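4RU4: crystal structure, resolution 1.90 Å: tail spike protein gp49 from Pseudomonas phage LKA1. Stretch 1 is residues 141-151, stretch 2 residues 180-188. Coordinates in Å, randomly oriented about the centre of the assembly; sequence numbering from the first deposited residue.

Stretch 1 141-151: NLVAGDVFIIY
Stretch 2, residues 180-188: TVTIRSALY

The two stretches belong to one chain and run in the same general sense, as the nearest CA pairs advance together: Leu142 CA lies 8.2 Å from Val181 CA, Ala144 CA 8.6 Å from Ile183 CA, Gly145 CA 8.8 Å from Arg184 CA, and Ile150 CA 10.1 Å from Leu187 CA. At these spacings the backbones are too far apart to pair as neighbouring strands, and no hydrogen bond crosses between them; side chains fill the gap, burying 272 Å² in total.

Leu142 (phi/psi -135/143; chi1 m, chi2 t) points toward stretch 2 and places CD1 4.3 Å from CG2 of Val181 (chi1 t), an apolar contact. Val143 (-130/169) opens a type II turn that closes at Asp146, with Asp146 N donating to Val143 O at 3.0 Å. The side chain of Asp146 (chi1 m) reinforces it: Val143 N donates to Asp146 OD2 at 2.9 Å and 166°. Within the turn lie Ala144 (-52/136) and Gly145 (95/-16), where a CB would jam against the carbonyl O of Ala144.

Arg184, extended through m, t, t and a chi4 of 170°, reaches this turn. Its NH1 lies 3.6 Å from Gly145 CA, its NH2 4.1 Å from Ala144 CB, and Gly145 N sits over one guanidinium face. These are packing contacts; NH1 finds its hydrogen bond elsewhere in the structure.

From Val147 to Tyr151 stretch 1 is a strand, and alternation directs Phe148 and Ile150 toward stretch 2, leaving Val147, Ile149 and Tyr151 without contact. Phe148 (-135/160; chi1 p, chi2 89°) brings CE2 to 4.2 Å from Val181 CG1 and CZ to 4.0 Å from Ile183 CG2, both methyls oblique to the ring. Strand 180–183 thus supplies Val181 to both Leu142 and Phe148. Finally, Ile150 and Leu187, both m, t, meet beyond that strand, CD1 of Ile150 lying 4.0 Å from CD2 of Leu187.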

ATOM      1  N   ASN B 141      10.097  21.877  32.838  1.00 12.73           N
ATOM      2  CA  ASN B 141       8.979  21.155  33.431  1.00 12.99           C
ATOM      3  C   ASN B 141       8.450  20.091  32.460  1.00 15.11           C
ATOM      4  O   ASN B 141       7.353  20.230  31.899  1.00 14.30           O
ATOM      5  CB  ASN B 141       7.857  22.110  33.860  1.00 16.92           C
ATOM      6  CG  ASN B 141       6.739  21.391  34.590  1.00 17.88           C
ATOM      7  OD1 ASN B 141       6.984  20.424  35.296  1.00 20.69           O
ATOM      8  ND2 ASN B 141       5.497  21.830  34.380  1.00 18.63           N
ATOM      9  N   LEU B 142       9.251  19.037  32.273  1.00 14.88           N
ATOM     10  CA  LEU B 142       8.959  17.966  31.314  1.00 16.12           C
ATOM     11  C   LEU B 142       9.218  16.592  31.935  1.00 15.36           C
ATOM     12  O   LEU B 142      10.156  16.442  32.716  1.00 16.61           O
ATOM     13  CB  LEU B 142       9.842  18.129  30.072  1.00 12.98           C
ATOM     14  CG  LEU B 142       9.592  19.368  29.213  1.00  8.09           C
ATOM     15  CD1 LEU B 142      10.670  19.491  28.153  1.00  8.02           C
ATOM     16  CD2 LEU B 142       8.208  19.263  28.553  1.00  7.83           C
ATOM     17  N   VAL B 143       8.378  15.613  31.602  1.00 12.85           N
ATOM     18  CA  VAL B 143       8.642  14.201  31.905  1.00 14.01           C
ATOM     19  C   VAL B 143       8.439  13.356  30.647  1.00 13.82           C
ATOM     20  O   VAL B 143       7.909  13.850  29.632  1.00  9.79           O
ATOM     21  CB  VAL B 143       7.723  13.636  33.033  1.00 14.74           C
ATOM     22  CG1 VAL B 143       7.994  14.328  34.356  1.00 17.41           C
ATOM     23  CG2 VAL B 143       6.237  13.738  32.654  1.00 15.57           C
ATOM     24  N   ALA B 144       8.861  12.091  30.710  1.00 13.15           N
ATOM     25  CA  ALA B 144       8.741  11.185  29.573  1.00 15.74           C
ATOM     26  C   ALA B 144       7.305  11.171  29.049  1.00 13.16           C
ATOM     27  O   ALA B 144       6.351  11.136  29.836  1.00 10.91           O
ATOM     28  CB  ALA B 144       9.182   9.783  29.974  1.00 17.77           C
ATOM     29  N   GLY B 145       7.150  11.229  27.730  1.00 10.64           N
ATOM     30  CA  GLY B 145       5.829  11.200  27.122  1.00  8.94           C
ATOM     31  C   GLY B 145       5.307  12.611  26.843  1.00 10.28           C
ATOM     32  O   GLY B 145       4.348  12.784  26.091  1.00 10.05           O
ATOM     33  N   ASP B 146       5.919  13.628  27.449  1.00 10.61           N
ATOM     34  CA  ASP B 146       5.454  14.998  27.226  1.00 10.63           C
ATOM     35  C   ASP B 146       5.782  15.430  25.795  1.00 10.14           C
ATOM     36  O   ASP B 146       6.664  14.865  25.157  1.00  9.47           O
ATOM     37  CB  ASP B 146       6.078  15.997  28.219  1.00  8.64           C
ATOM     38  CG  ASP B 146       5.415  15.981  29.604  1.00 13.92           C
ATOM     39  OD1 ASP B 146       4.375  15.319  29.804  1.00 15.63           O
ATOM     40  OD2 ASP B 146       5.937  16.672  30.499  1.00 15.83           O
ATOM     41  N   VAL B 147       5.070  16.440  25.302  1.00  9.42           N
ATOM     42  CA  VAL B 147       5.270  16.949  23.934  1.00  6.57           C
ATOM     43  C   VAL B 147       5.586  18.426  23.953  1.00  9.46           C
ATOM     44  O   VAL B 147       4.948  19.203  24.674  1.00 11.39           O
ATOM     45  CB  VAL B 147       4.025  16.677  23.052  1.00  6.87           C
ATOM     46  CG1 VAL B 147       4.146  17.336  21.664  1.00  6.66           C
ATOM     47  CG2 VAL B 147       3.817  15.165  22.935  1.00  6.15           C
ATOM     48  N   PHE B 148       6.605  18.815  23.199  1.00  7.99           N
ATOM     49  CA  PHE B 148       6.914  20.229  23.066  1.00  9.69           C
ATOM     50  C   PHE B 148       7.180  20.600  21.624  1.00 11.89           C
ATOM     51  O   PHE B 148       7.463  19.729  20.792  1.00  8.76           O
ATOM     52  CB  PHE B 148       8.062  20.660  23.999  1.00 11.67           C
ATOM     53  CG  PHE B 148       9.412  20.009  23.702  1.00 11.44           C
ATOM     54  CD1 PHE B 148      10.295  20.595  22.812  1.00  9.38           C
ATOM     55  CD2 PHE B 148       9.817  18.861  24.388  1.00 12.65           C
ATOM     56  CE1 PHE B 148      11.532  20.046  22.571  1.00 11.15           C
ATOM     57  CE2 PHE B 148      11.052  18.287  24.143  1.00  9.25           C
ATOM     58  CZ  PHE B 148      11.920  18.888  23.235  1.00 11.53           C
ATOM     59  N   ILE B 149       7.065  21.894  21.347  1.00 10.05           N
ATOM     60  CA  ILE B 149       7.315  22.449  20.031  1.00  7.57           C
ATOM     61  C   ILE B 149       8.528  23.369  20.090  1.00  9.90           C
ATOM     62  O   ILE B 149       8.601  24.284  20.924  1.00  8.55           O
ATOM     63  CB  ILE B 149       6.129  23.319  19.568  1.00  6.58           C
ATOM     64  CG1 ILE B 149       4.884  22.465  19.357  1.00  6.36           C
ATOM     65  CG2 ILE B 149       6.493  24.058  18.251  1.00  6.50           C
ATOM     66  CD1 ILE B 149       3.590  23.292  19.222  1.00  9.74           C
ATOM     67  N   ILE B 150       9.499  23.105  19.223  1.00  8.48           N
ATOM     68  CA  ILE B 150      10.552  24.073  18.957  1.00  9.43           C
ATOM     69  C   ILE B 150      10.017  24.988  17.865  1.00 11.06           C
ATOM     70  O   ILE B 150       9.544  24.495  16.835  1.00  7.88           O
ATOM     71  CB  ILE B 150      11.798  23.348  18.441  1.00  9.06           C
ATOM     72  CG1 ILE B 150      12.274  22.324  19.492  1.00 11.40           C
ATOM     73  CG2 ILE B 150      12.893  24.358  18.017  1.00  7.91           C
ATOM     74  CD1 ILE B 150      13.427  21.423  19.022  1.00  7.00           C
ATOM     75  N   TYR B 151      10.075  26.308  18.077  1.00 12.12           N
ATOM     76  CA  TYR B 151       9.496  27.258  17.121  1.00 10.33           C
ATOM     77  C   TYR B 151      10.449  28.387  16.791  1.00  9.98           C
ATOM     78  O   TYR B 151      11.008  29.015  17.689  1.00  7.90           O
ATOM     79  CB  TYR B 151       8.213  27.851  17.702  1.00 12.90           C
ATOM     80  CG  TYR B 151       7.617  29.004  16.922  1.00 12.36           C
ATOM     81  CD1 TYR B 151       7.158  28.821  15.617  1.00  8.65           C
ATOM     82  CD2 TYR B 151       7.462  30.261  17.512  1.00 10.57           C
ATOM     83  CE1 TYR B 151       6.608  29.867  14.896  1.00  8.75           C
ATOM     84  CE2 TYR B 151       6.890  31.322  16.804  1.00 12.47           C
ATOM     85  CZ  TYR B 151       6.464  31.116  15.505  1.00 13.69           C
ATOM     86  OH  TYR B 151       5.906  32.139  14.794  1.00 11.68           O
ATOM     87  N   THR B 180      19.086  18.268  30.605  1.00 14.49           N
ATOM     88  CA  THR B 180      19.164  17.546  29.347  1.00 17.65           C
ATOM     89  C   THR B 180      17.912  16.721  29.095  1.00 16.09           C
ATOM     90  O   THR B 180      17.551  15.865  29.902  1.00 18.26           O
ATOM     91  CB  THR B 180      20.352  16.593  29.362  1.00 21.11           C
ATOM     92  OG1 THR B 180      21.550  17.344  29.596  1.00 21.08           O
ATOM     93  CG2 THR B 180      20.455  15.849  28.029  1.00 21.25           C
ATOM     94  N   VAL B 181      17.279  16.960  27.954  1.00 13.80           N
ATOM     95  CA  VAL B 181      16.076  16.232  27.573  1.00 11.69           C
ATOM     96  C   VAL B 181      16.325  15.405  26.297  1.00 13.32           C
ATOM     97  O   VAL B 181      16.673  15.932  25.229  1.00 11.75           O
ATOM     98  CB  VAL B 181      14.912  17.213  27.373  1.00  9.83           C
ATOM     99  CG1 VAL B 181      13.673  16.497  26.824  1.00  7.84           C
ATOM    100  CG2 VAL B 181      14.609  17.931  28.689  1.00 12.76           C
ATOM    101  N   THR B 182      16.174  14.095  26.406  1.00 13.59           N
ATOM    102  CA  THR B 182      16.328  13.262  25.227  1.00  9.17           C
ATOM    103  C   THR B 182      14.938  13.045  24.621  1.00  9.11           C
ATOM    104  O   THR B 182      13.930  13.126  25.316  1.00 10.74           O
ATOM    105  CB  THR B 182      17.033  11.903  25.530  1.00 12.55           C
ATOM    106  OG1 THR B 182      16.360  11.212  26.598  1.00 10.58           O
ATOM    107  CG2 THR B 182      18.523  12.121  25.916  1.00 13.85           C
ATOM    108  N   ILE B 183      14.882  12.774  23.324  1.00  7.07           N
ATOM    109  CA  ILE B 183      13.587  12.722  22.648  1.00 10.19           C
ATOM    110  C   ILE B 183      13.448  11.416  21.889  1.00  8.05           C
ATOM    111  O   ILE B 183      14.453  10.711  21.647  1.00  7.57           O
ATOM    112  CB  ILE B 183      13.403  13.928  21.703  1.00 10.99           C
ATOM    113  CG1 ILE B 183      14.475  13.918  20.591  1.00 11.15           C
ATOM    114  CG2 ILE B 183      13.420  15.234  22.517  1.00  7.20           C
ATOM    115  CD1 ILE B 183      14.518  15.183  19.737  1.00  8.70           C
ATOM    116  N   ARG B 184      12.212  11.081  21.530  1.00  6.56           N
ATOM    117  CA  ARG B 184      11.922   9.761  20.993  1.00  6.16           C
ATOM    118  C   ARG B 184      12.176   9.551  19.483  1.00  9.52           C
ATOM    119  O   ARG B 184      12.280   8.412  19.043  1.00 10.85           O
ATOM    120  CB  ARG B 184      10.496   9.338  21.379  1.00  8.71           C
ATOM    121  CG  ARG B 184      10.328   9.164  22.887  1.00  9.99           C
ATOM    122  CD  ARG B 184       8.889   8.845  23.297  1.00  8.89           C
ATOM    123  NE  ARG B 184       8.914   8.342  24.677  1.00 11.77           N
ATOM    124  CZ  ARG B 184       7.825   8.158  25.413  1.00 11.86           C
ATOM    125  NH1 ARG B 184       6.649   8.439  24.899  1.00 10.51           N
ATOM    126  NH2 ARG B 184       7.906   7.685  26.647  1.00 10.27           N
ATOM    127  N   SER B 185      12.266  10.622  18.696  1.00  9.06           N
ATOM    128  CA  SER B 185      12.680  10.476  17.296  1.00  5.72           C
ATOM    129  C   SER B 185      13.607  11.614  16.880  1.00  6.36           C
ATOM    130  O   SER B 185      13.564  12.692  17.452  1.00  9.31           O
ATOM    131  CB  SER B 185      11.479  10.351  16.335  1.00  5.45           C
ATOM    132  OG  SER B 185      10.494  11.345  16.600  1.00  6.79           O
ATOM    133  N   ALA B 186      14.439  11.365  15.879  1.00  9.39           N
ATOM    134  CA  ALA B 186      15.463  12.345  15.461  1.00 12.20           C
ATOM    135  C   ALA B 186      14.849  13.638  14.901  1.00  8.54           C
ATOM    136  O   ALA B 186      13.845  13.614  14.192  1.00  6.24           O
ATOM    137  CB  ALA B 186      16.384  11.702  14.438  1.00 11.64           C
ATOM    138  N   LEU B 187      15.461  14.773  15.234  1.00 11.39           N
ATOM    139  CA  LEU B 187      15.031  16.056  14.678  1.00 11.08           C
ATOM    140  C   LEU B 187      15.117  16.074  13.152  1.00 11.58           C
ATOM    141  O   LEU B 187      16.105  15.607  12.582  1.00  8.97           O
ATOM    142  CB  LEU B 187      15.894  17.193  15.237  1.00  9.95           C
ATOM    143  CG  LEU B 187      15.766  17.561  16.730  1.00  9.10           C
ATOM    144  CD1 LEU B 187      16.756  18.665  17.042  1.00  7.70           C
ATOM    145  CD2 LEU B 187      14.327  18.007  17.140  1.00  7.35           C
ATOM    146  N   TYR B 188      14.085  16.623  12.503  1.00  8.27           N
ATOM    147  CA  TYR B 188      14.097  16.824  11.054  1.00  5.53           C
ATOM    148  C   TYR B 188      15.063  17.943  10.653  1.00  8.20           C
ATOM    149  O   TYR B 188      15.574  17.940   9.545  1.00  9.36           O
ATOM    150  CB  TYR B 188      12.715  17.219  10.550  1.00  6.04           C
ATOM    151  CG  TYR B 188      11.774  16.042  10.391  1.00  5.69           C
ATOM    152  CD1 TYR B 188      10.993  15.607  11.456  1.00  6.61           C
ATOM    153  CD2 TYR B 188      11.675  15.370   9.168  1.00  7.53           C
ATOM    154  CE1 TYR B 188      10.121  14.540  11.329  1.00  7.13           C
ATOM    155  CE2 TYR B 188      10.779  14.298   9.016  1.00  5.97           C
ATOM    156  CZ  TYR B 188      10.022  13.890  10.116  1.00  7.38           C
ATOM    157  OH  TYR B 188       9.163  12.825  10.009  1.00  8.23           O
TER